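Local coordinates for MSHA biogenesis protein MshE (Vibrio cholerae, PDB 5HTL) that binds the second messenger cyclic di-GMP through its MshEN domain and probably serves biogenesis of the MSHA pilus, at the interface of chains A and B. Coordinates in Å, arbitrary orientation; residue numbers count along the deposited sequence, not the author numbering. Chains: chain A/B, MSHA biogenesis protein MshE.

The interface of chains A and B. Residues chain A 65-68, 72-73, 95, 103, 130; chain B 32-36.
The C-terminal end of chain B helix 22-33 and the loop that follows it, through B:Gly36, dock against chain A where the loops at A:Pro65-A:Asp68 and A:Ala72-A:His73 run beside strands 92-98, 101-106 and 126-131. Main chain does most of the holding. The carbonyl of B:Lys33, at the helix end, takes the amide of A:Asp68, with A:Asp68 N 2.8 Å from B:Lys33 O; the N-H lies in the carbonyl plane and the bond is fairly straight, 157° at H. One residue on, B:Asn34 O accepts the amide of A:His73, N to O 2.9 Å, but here the donor sits above the carbonyl plane, 28° out of it. The next main-chain carbonyl, B:Thr35 O, lies 2.8 Å from a water oxygen. The same water O is 2.6 Å from the main-chain carbonyl A:His73 O and so joins the two. That water also lies in the plane of the A:His73 imidazole, at its edge. Two direct bonds and one water link thus tie successive carbonyls of chain B to chain A.

Side chains pack around this backbone. In A:Ile67, CG1 takes the crowded position between N and the carbonyl carbon, which puts CG2 beside the backbone N, from where it meets B:Gly36 CA at 3.5 Å. From the strands, A:Val130 brings CG1, beside its own backbone N, to 3.8 Å from B:Gly36 CA. A:Arg103, bent at chi3 (-66°), sets its CD methylene 3.4 Å from B:Thr35 O. At the other end B:Gln32, extended with CG anti to N, crosses A:Pro65 at about a right angle, its amide carbon CD 3.6 Å from the ring's CB. The B:Lys33 side chain is poorly ordered and carries little. The patch holds one copy's helix end and loop against the other without exact two-fold symmetry; A:Pro65 also lines a cyclic di-GMP site, so the contact may help hold the copies together beside it, if they pair in solution.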
loop_
_atom_site.group_PDB
_atom_site.type_symbol
_atom_site.label_atom_id
_atom_site.label_comp_id
_atom_site.label_asym_id
_atom_site.label_seq_id
_atom_site.Cartn_x
_atom_site.Cartn_y
_atom_site.Cartn_z
ATOM N N PRO A 65 -1.649 -4.414 -4.666
ATOM C CA PRO A 65 -1.951 -5.408 -5.690
ATOM C C PRO A 65 -3.085 -6.354 -5.320
ATOM O O PRO A 65 -3.314 -6.646 -4.139
ATOM C CB PRO A 65 -0.653 -6.211 -5.788
ATOM C CG PRO A 65 -0.033 -6.084 -4.471
ATOM C CD PRO A 65 -0.450 -4.760 -3.888
ATOM N N VAL A 66 -3.764 -6.857 -6.344
ATOM C CA VAL A 66 -4.654 -8.000 -6.218
ATOM C C VAL A 66 -3.805 -9.259 -6.322
ATOM O O VAL A 66 -2.938 -9.354 -7.199
ATOM C CB VAL A 66 -5.682 -8.028 -7.367
ATOM C CG1 VAL A 66 -6.586 -9.234 -7.244
ATOM C CG2 VAL A 66 -6.493 -6.748 -7.399
ATOM N N ILE A 67 -4.020 -10.221 -5.432
ATOM C CA ILE A 67 -3.356 -11.512 -5.588
ATOM C C ILE A 67 -4.353 -12.613 -5.886
ATOM O O ILE A 67 -5.533 -12.517 -5.531
ATOM C CB ILE A 67 -2.502 -11.912 -4.349
ATOM C CG1 ILE A 67 -3.359 -12.036 -3.085
ATOM C CG2 ILE A 67 -1.362 -10.911 -4.165
ATOM C CD1 ILE A 67 -2.675 -12.816 -1.977
ATOM N N ASP A 68 -3.866 -13.642 -6.568
ATOM C CA ASP A 68 -4.618 -14.876 -6.713
ATOM C C ASP A 68 -4.185 -15.788 -5.579
ATOM O O ASP A 68 -3.199 -16.521 -5.694
ATOM C CB ASP A 68 -4.319 -15.528 -8.061
ATOM C CG ASP A 68 -5.089 -16.813 -8.272
ATOM O OD1 ASP A 68 -5.797 -17.267 -7.343
ATOM O OD2 ASP A 68 -4.970 -17.384 -9.379
ATOM N N ALA A 72 -1.082 -18.270 -4.977
ATOM C CA ALA A 72 -0.004 -17.428 -4.484
ATOM C C ALA A 72 0.913 -18.155 -3.507
ATOM O O ALA A 72 0.525 -19.114 -2.839
ATOM C CB ALA A 72 -0.562 -16.157 -3.851
ATOM N N HIS A 73 2.155 -17.689 -3.452
ATOM C CA HIS A 73 3.094 -18.105 -2.432
ATOM C C HIS A 73 2.546 -17.694 -1.077
ATOM O O HIS A 73 2.163 -16.539 -0.863
ATOM C CB HIS A 73 4.449 -17.428 -2.666
ATOM C CG HIS A 73 5.452 -17.715 -1.594
ATOM N ND1 HIS A 73 6.329 -18.775 -1.662
ATOM C CD2 HIS A 73 5.710 -17.087 -0.420
ATOM C CE1 HIS A 73 7.083 -18.788 -0.578
ATOM N NE2 HIS A 73 6.731 -17.775 0.190
ATOM N N ILE A 95 0.429 -13.967 5.031
ATOM C CA ILE A 95 0.998 -14.833 3.996
ATOM C C ILE A 95 2.508 -14.709 3.865
ATOM O O ILE A 95 3.137 -15.476 3.143
ATOM C CB ILE A 95 0.337 -14.603 2.607
ATOM C CG1 ILE A 95 0.603 -13.185 2.097
ATOM C CG2 ILE A 95 -1.165 -14.899 2.671
ATOM C CD1 ILE A 95 0.147 -12.941 0.637
ATOM N N ARG A 103 3.295 -9.587 5.383
ATOM C CA ARG A 103 2.431 -9.358 4.248
ATOM C C ARG A 103 1.086 -9.967 4.607
ATOM O O ARG A 103 1.006 -11.135 4.956
ATOM C CB ARG A 103 2.999 -10.010 2.993
ATOM C CG ARG A 103 2.112 -9.843 1.757
ATOM C CD ARG A 103 2.839 -10.198 0.467
ATOM N NE ARG A 103 3.909 -9.242 0.228
ATOM C CZ ARG A 103 5.200 -9.512 0.398
ATOM N NH1 ARG A 103 5.587 -10.731 0.752
ATOM N NH2 ARG A 103 6.102 -8.565 0.179
ATOM N N VAL A 130 -2.300 -6.596 0.744
ATOM C CA VAL A 130 -2.725 -6.972 -0.592
ATOM C C VAL A 130 -4.190 -7.379 -0.500
ATOM O O VAL A 130 -4.690 -7.695 0.578
ATOM C CB VAL A 130 -1.860 -8.113 -1.185
ATOM C CG1 VAL A 130 -0.370 -7.735 -1.181
ATOM C CG2 VAL A 130 -2.064 -9.408 -0.435
ATOM N N GLN B 32 3.536 -10.992 -9.825
ATOM C CA GLN B 32 3.058 -10.286 -8.643
ATOM C C GLN B 32 1.716 -10.827 -8.164
ATOM O O GLN B 32 1.444 -10.862 -6.959
ATOM C CB GLN B 32 2.922 -8.791 -8.945
ATOM C CG GLN B 32 2.235 -8.009 -7.811
ATOM C CD GLN B 32 2.115 -6.538 -8.109
ATOM O OE1 GLN B 32 1.423 -6.142 -9.050
ATOM N NE2 GLN B 32 2.779 -5.715 -7.312
ATOM N N LYS B 33 0.870 -11.257 -9.101
ATOM C CA LYS B 33 -0.419 -11.841 -8.734
ATOM C C LYS B 33 -0.215 -13.069 -7.854
ATOM O O LYS B 33 -1.078 -13.426 -7.049
ATOM C CB LYS B 33 -1.197 -12.211 -9.990
ATOM C CG LYS B 33 -1.766 -11.018 -10.715
ATOM C CD LYS B 33 -2.153 -11.400 -12.130
ATOM C CE LYS B 33 -2.738 -10.216 -12.884
ATOM N NZ LYS B 33 -1.712 -9.442 -13.637
ATOM N N ASN B 34 0.948 -13.703 -7.988
ATOM C CA ASN B 34 1.266 -14.874 -7.186
ATOM C C ASN B 34 2.165 -14.629 -5.973
ATOM O O ASN B 34 2.580 -15.572 -5.323
ATOM C CB ASN B 34 1.859 -15.977 -8.070
ATOM C CG ASN B 34 0.867 -16.495 -9.087
ATOM O OD1 ASN B 34 -0.328 -16.583 -8.811
ATOM N ND2 ASN B 34 1.355 -16.822 -10.279
ATOM N N THR B 35 2.468 -13.373 -5.655
ATOM C CA THR B 35 3.294 -13.103 -4.476
ATOM C C THR B 35 2.760 -11.943 -3.638
ATOM O O THR B 35 2.816 -11.974 -2.407
ATOM C CB THR B 35 4.744 -12.756 -4.822
ATOM O OG1 THR B 35 4.769 -11.514 -5.533
ATOM C CG2 THR B 35 5.402 -13.830 -5.672
ATOM N N GLY B 36 2.256 -10.905 -4.293
ATOM C CA GLY B 36 1.885 -9.701 -3.577
ATOM C C GLY B 36 3.044 -8.760 -3.293
ATOM O O GLY B 36 2.830 -7.721 -2.666
HETATM O O HOH W 1 3.486 -14.293 -1.054
#